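Local atomic coordinates of adenosine kinase (Trypanosoma brucei brucei, PDB entry 4N09), a protein that probably catalyses the magnesium-dependent transfer of a phosphate from ATP to adenosine, making AMP in the purine salvage pathway. Residues P17-S22 / G99-E104; D27-K32 / D52-M57; G38-L43 / R135-D140. All coordinates share one frame; numbering follows the deposited sequence.

Contact 1: P17-S22 / G99-E104; sequences PLLDVS and GKVLKE. With ADN (adenosine), chain E.
Asp-20 OD1 accepts a hydrogen bond of 2.6 Å from O2' of adenosine, one residue beyond Leu-19, which packs on the helix at 99-104. The setting is the junction of the two domains of a ribokinase-type (PfkB) kinase: 17-22 leads into strand 18-24 of the small lid sheet, while 99-104 lies in helix 97-109, which follows strand 87-94 and precedes strand 112-118 of the large sheet. The second carboxylate oxygen of Asp-20, OD2, takes O3' of adenosine at 2.8 Å, so the two oxygens share the ribose diol between them and help to orient the sugar. Leu-18 adds an apolar contact, its CD1 lying 3.5 Å from N3 of the purine.

The helix meets this strand with carbon only, its axis at 107° to the strand direction. Leu-102 buries more surface here than any other residue of the pair. With its CG anti to the carbonyl carbon (chi1 -74°), it extends both methyls to the strand backbone: CD2 rests 3.5 Å from Leu-18 O, and CD1 faces the peptide joining Leu-18 to Leu-19 as well as the ring of Pro-17. Pro-64 on strand 61-64 lies against both Val-101 and Leu-102, and Tyr-62 touches Leu-19, so the neighbouring lid strand shares the joint. Leu-19 bends its end back to the helix and crosses Val-101 at about a right angle, with Leu-19 CD1 3.8 Å from Val-101 CG1.

Contact 2: D27-K32 / D52-M57; sequences DEFLVK and DDIEKM
The ring of Phe-29 and the carboxylate of Asp-53 stand almost perpendicular, their planes 80° apart, and the acid comes to the edge of the ring: OD1 lies in the ring plane, 3.6 Å from CE1. This illustrates how two short helices, 27-32 and 50-55, can be joined on the lid of a PfkB-family kinase by one aromatic side chain and one salt bridge. Phe-29 leaves its helix with CG anti to the backbone N (chi1 -180°), which sends the ring toward helix 50-55. There Ile-54 crosses it at about a right angle, with CG1 3.9 Å from CZ. Met-57 reaches in with an extended chain and sets CE 3.8 Å from Phe-29 CE1. Its sulfur makes an oblique Met-aromatic contact, SD being 5.5 Å from the ring centroid and 35° off the ring normal.

Lys-32 and Asp-53 approach from opposite directions on the more exposed side. The ammonium meets OD2 nearly along its C-O bond, and this same oxygen is hydrogen-bonded to the hydroxyl of Tyr-33. Two partners therefore hold OD2, which probably favours the charged form of the acid, while OD1 is turned to the ring edge. Cys-129 of strand 124-131 underlies both Phe-29 and Ile-54, seating the helices on the lid sheet. The polar link itself is the 2.8 Å bond from Lys-32 NZ to Asp-53 OD2.

Contact 3: G38-L43 / R135-D140; sequences GTAILL and RTLVAD. With ADN (adenosine), chain E.
Ile-41 holds CG1 between its backbone N and carbonyl carbon (chi1 60°), and Val-138 sends CG2 anti to the carbonyl carbon; the two side chains consequently lie alongside each other, pointing the same way, with Ile-41 CG1 and Val-138 CG2 4.1 Å apart. They occupy one face of a parallel strand pair in the lid sheet of this PfkB-family kinase, where strand 40-42 forms an edge beside strand 134-140. Leu-43 joins the same apolar patch, laying CD1 on CG1 of Val-138 at an oblique angle.

The backbones form the usual parallel ladder, in which Leu-137, Ile-41 and Ala-139 each bond to two residues of the other strand. Leu-137 N donates to Thr-39 O at 2.9 Å, and Leu-137 O receives Ile-41 N. Ala-139 repeats the pattern with Ile-41 O and Leu-43 N. Thr-136, Val-138 and Asp-140 turn their backbone bonds the other way, to strand 124-131. At the start of the pair the hydroxyl of Thr-136 accepts Gly-38 N at 2.9 Å to OG1, a side-chain extension of the ladder.

The opposite face, bearing Ala-40, Leu-42, Leu-137 and Ala-139, is turned to adenosine. Leu-137 CD1 lies 3.8 Å from C5' of the ribose, whereas Leu-42 and Ala-139 attend the base. Their nearest approaches are Leu-42 CD2 to N6 at 3.6 Å and Ala-139 CB to N7 at 3.5 Å.

Overall arrangement
From the N terminus the chain enters lid strand 18-24, forms helix 27-32, edge strand 40-42 and helix 50-55, adds lid strand 61-64, passes through the large domain and comes back to the lid with strands 124-131 and 134-140. Contact 2 closes the shortest loop, 27-32 to 52-57, lying wholly within the span from 17-22 to 99-104 that contact 1 closes. Contact 3 begins inside both loops and ends beyond them, so it crosses each. Contact 1 ties the lid sheet to a large-domain helix, contact 2 joins two lid helices, and contact 3 adds the edge strand. Contacts 1 and 3 meet at adenosine; Val-21 packs on Ile-54, and Leu-30 on Thr-136.

Contact 1: P17-S22 / G99-E104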
loop_
_atom_site.group_PDB
_atom_site.type_symbol
_atom_site.label_atom_id
_atom_site.label_comp_id
_atom_site.label_asym_id
_atom_site.label_seq_id
_atom_site.Cartn_x
_atom_site.Cartn_y
_atom_site.Cartn_z
ATOM N N PRO A 17 -8.856 -5.293 2.323
ATOM C CA PRO A 17 -9.162 -5.764 0.963
ATOM C C PRO A 17 -10.461 -5.140 0.468
ATOM O O PRO A 17 -11.467 -5.249 1.146
ATOM C CB PRO A 17 -9.287 -7.275 1.127
ATOM C CG PRO A 17 -9.617 -7.483 2.562
ATOM C CD PRO A 17 -9.107 -6.317 3.346
ATOM N N LEU A 18 -10.406 -4.435 -0.657
ATOM C CA LEU A 18 -11.536 -3.670 -1.174
ATOM C C LEU A 18 -11.716 -3.955 -2.630
ATOM O O LEU A 18 -10.743 -4.181 -3.346
ATOM C CB LEU A 18 -11.298 -2.178 -1.063
ATOM C CG LEU A 18 -10.909 -1.636 0.303
ATOM C CD1 LEU A 18 -10.651 -0.140 0.193
ATOM C CD2 LEU A 18 -11.973 -1.932 1.329
ATOM N N LEU A 19 -12.972 -3.973 -3.057
ATOM C CA LEU A 19 -13.288 -4.116 -4.448
ATOM C C LEU A 19 -13.413 -2.740 -5.039
ATOM O O LEU A 19 -14.190 -1.931 -4.550
ATOM C CB LEU A 19 -14.601 -4.852 -4.631
ATOM C CG LEU A 19 -14.796 -5.211 -6.106
ATOM C CD1 LEU A 19 -14.468 -6.674 -6.378
ATOM C CD2 LEU A 19 -16.213 -4.870 -6.525
ATOM N N ASP A 20 -12.654 -2.484 -6.097
ATOM C CA ASP A 20 -12.689 -1.198 -6.760
ATOM C C ASP A 20 -13.820 -1.144 -7.780
ATOM O O ASP A 20 -13.895 -1.970 -8.711
ATOM C CB ASP A 20 -11.355 -0.875 -7.444
ATOM C CG ASP A 20 -10.259 -0.508 -6.461
ATOM O OD1 ASP A 20 -10.558 -0.246 -5.275
ATOM O OD2 ASP A 20 -9.075 -0.462 -6.873
ATOM N N VAL A 21 -14.686 -0.149 -7.602
ATOM C CA VAL A 21 -15.796 0.096 -8.486
ATOM C C VAL A 21 -15.516 1.406 -9.201
ATOM O O VAL A 21 -15.565 2.477 -8.608
ATOM C CB VAL A 21 -17.107 0.204 -7.699
ATOM C CG1 VAL A 21 -18.261 0.458 -8.650
ATOM C CG2 VAL A 21 -17.349 -1.060 -6.876
ATOM N N SER A 22 -15.222 1.294 -10.482
ATOM C CA SER A 22 -14.615 2.372 -11.239
ATOM C C SER A 22 -15.394 2.912 -12.428
ATOM O O SER A 22 -16.015 2.120 -13.142
ATOM C CB SER A 22 -13.333 1.806 -11.812
ATOM O OG SER A 22 -12.518 2.871 -12.183
ATOM N N GLY A 99 -16.198 -10.541 -1.919
ATOM C CA GLY A 99 -15.197 -11.315 -1.203
ATOM C C GLY A 99 -14.605 -12.426 -2.054
ATOM O O GLY A 99 -13.387 -12.589 -2.083
ATOM N N LYS A 100 -15.465 -13.204 -2.723
ATOM C CA LYS A 100 -15.028 -14.361 -3.548
ATOM C C LYS A 100 -14.131 -13.883 -4.677
ATOM O O LYS A 100 -13.085 -14.477 -4.948
ATOM C CB LYS A 100 -16.219 -15.161 -4.125
ATOM N N VAL A 101 -14.526 -12.780 -5.303
ATOM C CA VAL A 101 -13.717 -12.175 -6.352
ATOM C C VAL A 101 -12.308 -11.874 -5.825
ATOM O O VAL A 101 -11.311 -12.279 -6.435
ATOM C CB VAL A 101 -14.377 -10.881 -6.908
ATOM C CG1 VAL A 101 -13.392 -10.079 -7.753
ATOM C CG2 VAL A 101 -15.611 -11.222 -7.729
ATOM N N LEU A 102 -12.242 -11.153 -4.706
ATOM C CA LEU A 102 -10.967 -10.763 -4.092
ATOM C C LEU A 102 -10.089 -11.960 -3.772
ATOM O O LEU A 102 -8.937 -12.020 -4.218
ATOM C CB LEU A 102 -11.218 -9.958 -2.821
ATOM C CG LEU A 102 -11.705 -8.532 -3.107
ATOM C CD1 LEU A 102 -12.468 -7.920 -1.934
ATOM C CD2 LEU A 102 -10.539 -7.640 -3.481
ATOM N N LYS A 103 -10.639 -12.905 -3.004
ATOM C CA LYS A 103 -9.881 -14.083 -2.567
ATOM C C LYS A 103 -9.431 -14.894 -3.787
ATOM O O LYS A 103 -8.263 -15.286 -3.875
ATOM C CB LYS A 103 -10.641 -14.947 -1.537
ATOM N N GLU A 104 -10.323 -15.113 -4.755
ATOM C CA GLU A 104 -9.976 -16.006 -5.875
ATOM C C GLU A 104 -8.876 -15.394 -6.755
ATOM O O GLU A 104 -7.927 -16.077 -7.116
ATOM C CB GLU A 104 -11.198 -16.442 -6.686
HETATM O "O5'" ADN E . -3.634 2.734 -4.589
HETATM C "C5'" ADN E . -5.030 2.812 -4.875
HETATM C "C4'" ADN E . -5.766 1.753 -4.095
HETATM O "O4'" ADN E . -6.094 2.292 -2.829
HETATM C "C3'" ADN E . -7.087 1.330 -4.678
HETATM O "O3'" ADN E . -6.833 0.062 -5.258
HETATM C "C2'" ADN E . -8.049 1.248 -3.496
HETATM O "O2'" ADN E . -8.800 0.010 -3.355
HETATM C "C1'" ADN E . -7.110 1.440 -2.326
HETATM N N9 ADN E . -7.622 2.133 -1.149
HETATM C C8 ADN E . -8.116 3.382 -1.128
HETATM N N7 ADN E . -8.464 3.778 0.119
HETATM C C5 ADN E . -8.149 2.721 0.883
HETATM C C6 ADN E . -8.260 2.452 2.302
HETATM N N6 ADN E . -8.750 3.388 3.119
HETATM N N1 ADN E . -7.826 1.253 2.703
HETATM C C2 ADN E . -7.308 0.322 1.861
HETATM N N3 ADN E . -7.182 0.501 0.547
HETATM C C4 ADN E . -7.577 1.658 0.051
#

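Contact 2: D27-K32 / D52-M57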
loop_
_atom_site.group_PDB
_atom_site.type_symbol
_atom_site.label_atom_id
_atom_site.label_comp_id
_atom_site.label_asym_id
_atom_site.label_seq_id
_atom_site.Cartn_x
_atom_site.Cartn_y
_atom_site.Cartn_z
ATOM N N ASP A 27 -15.470 16.771 -13.684
ATOM C CA ASP A 27 -15.118 17.550 -12.491
ATOM C C ASP A 27 -16.321 17.991 -11.671
ATOM O O ASP A 27 -16.270 18.064 -10.463
ATOM C CB ASP A 27 -14.294 18.772 -12.872
ATOM C CG ASP A 27 -12.988 18.400 -13.543
ATOM O OD1 ASP A 27 -12.467 17.289 -13.281
ATOM O OD2 ASP A 27 -12.477 19.198 -14.358
ATOM N N GLU A 28 -17.405 18.298 -12.351
ATOM C CA GLU A 28 -18.646 18.645 -11.715
ATOM C C GLU A 28 -19.081 17.517 -10.728
ATOM O O GLU A 28 -19.565 17.788 -9.633
ATOM C CB GLU A 28 -19.676 19.040 -12.803
ATOM C CG GLU A 28 -19.414 20.464 -13.376
ATOM C CD GLU A 28 -18.215 20.515 -14.353
ATOM O OE1 GLU A 28 -17.372 21.451 -14.274
ATOM O OE2 GLU A 28 -18.102 19.600 -15.215
ATOM N N PHE A 29 -18.889 16.262 -11.122
ATOM C CA PHE A 29 -19.205 15.098 -10.285
ATOM C C PHE A 29 -18.352 15.038 -9.013
ATOM O O PHE A 29 -18.846 14.746 -7.925
ATOM C CB PHE A 29 -19.003 13.841 -11.118
ATOM C CG PHE A 29 -19.304 12.550 -10.383
ATOM C CD1 PHE A 29 -20.514 11.881 -10.559
ATOM C CD2 PHE A 29 -18.354 11.967 -9.543
ATOM C CE1 PHE A 29 -20.781 10.677 -9.898
ATOM C CE2 PHE A 29 -18.618 10.768 -8.884
ATOM C CZ PHE A 29 -19.836 10.123 -9.048
ATOM N N LEU A 30 -17.059 15.290 -9.160
ATOM C CA LEU A 30 -16.165 15.350 -8.005
ATOM C C LEU A 30 -16.667 16.368 -6.991
ATOM O O LEU A 30 -16.714 16.126 -5.791
ATOM C CB LEU A 30 -14.750 15.715 -8.438
ATOM C CG LEU A 30 -13.986 14.729 -9.342
ATOM C CD1 LEU A 30 -12.581 15.235 -9.600
ATOM C CD2 LEU A 30 -13.947 13.322 -8.794
ATOM N N VAL A 31 -17.055 17.511 -7.498
ATOM C CA VAL A 31 -17.458 18.613 -6.666
ATOM C C VAL A 31 -18.855 18.359 -6.095
ATOM O O VAL A 31 -19.154 18.686 -4.968
ATOM C CB VAL A 31 -17.353 19.895 -7.505
ATOM C CG1 VAL A 31 -18.340 20.951 -7.039
ATOM C CG2 VAL A 31 -15.912 20.398 -7.501
ATOM N N LYS A 32 -19.700 17.733 -6.870
ATOM C CA LYS A 32 -21.011 17.311 -6.383
ATOM C C LYS A 32 -20.937 16.466 -5.097
ATOM O O LYS A 32 -21.815 16.551 -4.259
ATOM C CB LYS A 32 -21.712 16.496 -7.473
ATOM C CG LYS A 32 -23.150 16.158 -7.185
ATOM C CD LYS A 32 -23.480 14.818 -7.792
ATOM C CE LYS A 32 -24.966 14.553 -7.780
ATOM N NZ LYS A 32 -25.238 13.304 -8.545
ATOM N N ASP A 52 -24.350 4.256 -5.786
ATOM C CA ASP A 52 -25.497 4.133 -6.703
ATOM C C ASP A 52 -25.292 4.978 -7.956
ATOM O O ASP A 52 -25.578 4.534 -9.069
ATOM C CB ASP A 52 -26.797 4.556 -6.029
ATOM C CG ASP A 52 -27.218 3.608 -4.923
ATOM O OD1 ASP A 52 -26.953 2.385 -5.018
ATOM O OD2 ASP A 52 -27.813 4.103 -3.941
ATOM N N ASP A 53 -24.777 6.180 -7.761
ATOM C CA ASP A 53 -24.525 7.059 -8.872
ATOM C C ASP A 53 -23.511 6.435 -9.841
ATOM O O ASP A 53 -23.727 6.418 -11.043
ATOM C CB ASP A 53 -24.040 8.401 -8.344
ATOM C CG ASP A 53 -24.277 9.536 -9.304
ATOM O OD1 ASP A 53 -24.098 9.344 -10.528
ATOM O OD2 ASP A 53 -24.609 10.640 -8.826
ATOM N N ILE A 54 -22.389 5.941 -9.328
ATOM C CA ILE A 54 -21.368 5.314 -10.187
ATOM C C ILE A 54 -21.866 4.041 -10.855
ATOM O O ILE A 54 -21.656 3.851 -12.039
ATOM C CB ILE A 54 -20.074 4.974 -9.408
ATOM C CG1 ILE A 54 -19.439 6.261 -8.890
ATOM C CG2 ILE A 54 -19.126 4.182 -10.292
ATOM C CD1 ILE A 54 -17.970 6.415 -9.163
ATOM N N GLU A 55 -22.514 3.171 -10.097
ATOM C CA GLU A 55 -23.006 1.920 -10.660
ATOM C C GLU A 55 -23.998 2.141 -11.831
ATOM O O GLU A 55 -24.056 1.329 -12.748
ATOM C CB GLU A 55 -23.599 1.054 -9.547
ATOM C CG GLU A 55 -22.520 0.494 -8.620
ATOM C CD GLU A 55 -23.058 -0.181 -7.377
ATOM O OE1 GLU A 55 -23.703 -1.234 -7.487
ATOM O OE2 GLU A 55 -22.827 0.326 -6.276
ATOM N N LYS A 56 -24.749 3.249 -11.808
ATOM C CA LYS A 56 -25.665 3.633 -12.914
ATOM C C LYS A 56 -24.931 4.066 -14.207
ATOM O O LYS A 56 -25.546 4.148 -15.266
ATOM C CB LYS A 56 -26.644 4.744 -12.477
ATOM N N MET A 57 -23.630 4.323 -14.139
ATOM C CA MET A 57 -22.902 4.783 -15.323
ATOM C C MET A 57 -22.495 3.654 -16.241
ATOM O O MET A 57 -22.509 2.476 -15.854
ATOM C CB MET A 57 -21.670 5.538 -14.917
ATOM C CG MET A 57 -22.022 6.695 -14.032
ATOM S SD MET A 57 -20.709 7.859 -13.810
ATOM C CE MET A 57 -21.641 9.324 -13.313
#

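Contact 3: G38-L43 / R135-D140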
loop_
_atom_site.group_PDB
_atom_site.type_symbol
_atom_site.label_atom_id
_atom_site.label_comp_id
_atom_site.label_asym_id
_atom_site.label_seq_id
_atom_site.Cartn_x
_atom_site.Cartn_y
_atom_site.Cartn_z
ATOM N N GLY A 38 -7.714 13.466 -7.187
ATOM C CA GLY A 38 -6.468 12.719 -7.013
ATOM C C GLY A 38 -6.204 12.251 -5.594
ATOM O O GLY A 38 -5.205 11.606 -5.351
ATOM N N THR A 39 -7.145 12.491 -4.677
ATOM C CA THR A 39 -7.000 12.110 -3.285
ATOM C C THR A 39 -7.886 10.914 -2.913
ATOM O O THR A 39 -8.775 10.498 -3.652
ATOM C CB THR A 39 -7.374 13.281 -2.347
ATOM O OG1 THR A 39 -8.772 13.552 -2.443
ATOM C CG2 THR A 39 -6.605 14.546 -2.703
ATOM N N ALA A 40 -7.611 10.372 -1.739
ATOM C CA ALA A 40 -8.365 9.267 -1.174
ATOM C C ALA A 40 -8.948 9.721 0.150
ATOM O O ALA A 40 -8.272 10.394 0.913
ATOM C CB ALA A 40 -7.465 8.064 -0.964
ATOM N N ILE A 41 -10.204 9.353 0.410
ATOM C CA ILE A 41 -10.865 9.585 1.710
ATOM C C ILE A 41 -11.643 8.353 2.096
ATOM O O ILE A 41 -11.765 7.409 1.311
ATOM C CB ILE A 41 -11.854 10.768 1.671
ATOM C CG1 ILE A 41 -12.951 10.516 0.639
ATOM C CG2 ILE A 41 -11.128 12.062 1.342
ATOM C CD1 ILE A 41 -14.141 11.429 0.788
ATOM N N LEU A 42 -12.156 8.360 3.315
ATOM C CA LEU A 42 -13.096 7.350 3.742
ATOM C C LEU A 42 -14.504 7.878 3.473
ATOM O O LEU A 42 -14.775 9.074 3.650
ATOM C CB LEU A 42 -12.906 7.043 5.230
ATOM C CG LEU A 42 -11.573 6.434 5.670
ATOM C CD1 LEU A 42 -11.572 6.221 7.181
ATOM C CD2 LEU A 42 -11.280 5.091 4.989
ATOM N N LEU A 43 -15.403 6.985 3.066
ATOM C CA LEU A 43 -16.809 7.351 2.869
ATOM C C LEU A 43 -17.367 8.048 4.092
ATOM O O LEU A 43 -17.251 7.536 5.200
ATOM C CB LEU A 43 -17.664 6.123 2.603
ATOM C CG LEU A 43 -19.132 6.420 2.252
ATOM C CD1 LEU A 43 -19.222 7.148 0.921
ATOM C CD2 LEU A 43 -19.968 5.148 2.193
ATOM N N ARG A 135 -7.199 9.419 -10.652
ATOM C CA ARG A 135 -8.305 8.734 -9.958
ATOM C C ARG A 135 -8.525 9.379 -8.591
ATOM O O ARG A 135 -7.596 9.796 -7.913
ATOM C CB ARG A 135 -8.078 7.202 -9.764
ATOM C CG ARG A 135 -8.582 6.265 -10.878
ATOM C CD ARG A 135 -7.662 6.242 -12.080
ATOM N NE ARG A 135 -7.941 5.065 -12.922
ATOM C CZ ARG A 135 -7.688 4.932 -14.233
ATOM N NH1 ARG A 135 -7.159 5.934 -14.948
ATOM N NH2 ARG A 135 -7.997 3.769 -14.845
ATOM N N THR A 136 -9.767 9.416 -8.181
ATOM C CA THR A 136 -10.132 9.993 -6.912
ATOM C C THR A 136 -10.920 8.929 -6.170
ATOM O O THR A 136 -11.858 8.343 -6.720
ATOM C CB THR A 136 -10.981 11.259 -7.150
ATOM O OG1 THR A 136 -10.223 12.245 -7.867
ATOM C CG2 THR A 136 -11.483 11.840 -5.827
ATOM N N LEU A 137 -10.532 8.654 -4.933
ATOM C CA LEU A 137 -10.947 7.418 -4.263
ATOM C C LEU A 137 -11.805 7.627 -3.053
ATOM O O LEU A 137 -11.503 8.452 -2.207
ATOM C CB LEU A 137 -9.703 6.629 -3.832
ATOM C CG LEU A 137 -8.655 6.470 -4.934
ATOM C CD1 LEU A 137 -7.458 5.666 -4.456
ATOM C CD2 LEU A 137 -9.252 5.815 -6.176
ATOM N N VAL A 138 -12.867 6.847 -2.943
ATOM C CA VAL A 138 -13.715 6.921 -1.763
ATOM C C VAL A 138 -13.915 5.518 -1.225
ATOM O O VAL A 138 -14.548 4.690 -1.873
ATOM C CB VAL A 138 -15.078 7.571 -2.078
ATOM C CG1 VAL A 138 -15.958 7.608 -0.843
ATOM C CG2 VAL A 138 -14.876 8.986 -2.608
ATOM N N ALA A 139 -13.340 5.249 -0.054
ATOM C CA ALA A 139 -13.239 3.874 0.433
ATOM C C ALA A 139 -14.302 3.606 1.448
ATOM O O ALA A 139 -14.458 4.360 2.410
ATOM C CB ALA A 139 -11.875 3.610 1.029
ATOM N N ASP A 140 -15.074 2.557 1.191
ATOM C CA ASP A 140 -16.084 2.095 2.114
ATOM C C ASP A 140 -15.630 0.730 2.630
ATOM O O ASP A 140 -15.914 -0.300 2.030
ATOM C CB ASP A 140 -17.450 2.009 1.428
ATOM C CG ASP A 140 -18.548 1.486 2.354
ATOM O OD1 ASP A 140 -18.299 1.335 3.581
ATOM O OD2 ASP A 140 -19.659 1.231 1.847
HETATM O "O5'" ADN E . -3.634 2.734 -4.589
HETATM C "C5'" ADN E . -5.030 2.812 -4.875
HETATM C "C4'" ADN E . -5.766 1.753 -4.095
HETATM O "O4'" ADN E . -6.094 2.292 -2.829
HETATM C "C3'" ADN E . -7.087 1.330 -4.678
HETATM O "O3'" ADN E . -6.833 0.062 -5.258
HETATM C "C2'" ADN E . -8.049 1.248 -3.496
HETATM O "O2'" ADN E . -8.800 0.010 -3.355
HETATM C "C1'" ADN E . -7.110 1.440 -2.326
HETATM N N9 ADN E . -7.622 2.133 -1.149
HETATM C C8 ADN E . -8.116 3.382 -1.128
HETATM N N7 ADN E . -8.464 3.778 0.119
HETATM C C5 ADN E . -8.149 2.721 0.883
HETATM C C6 ADN E . -8.260 2.452 2.302
HETATM N N6 ADN E . -8.750 3.388 3.119
HETATM N N1 ADN E . -7.826 1.253 2.703
HETATM C C2 ADN E . -7.308 0.322 1.861
HETATM N N3 ADN E . -7.182 0.501 0.547
HETATM C C4 ADN E . -7.577 1.658 0.051
#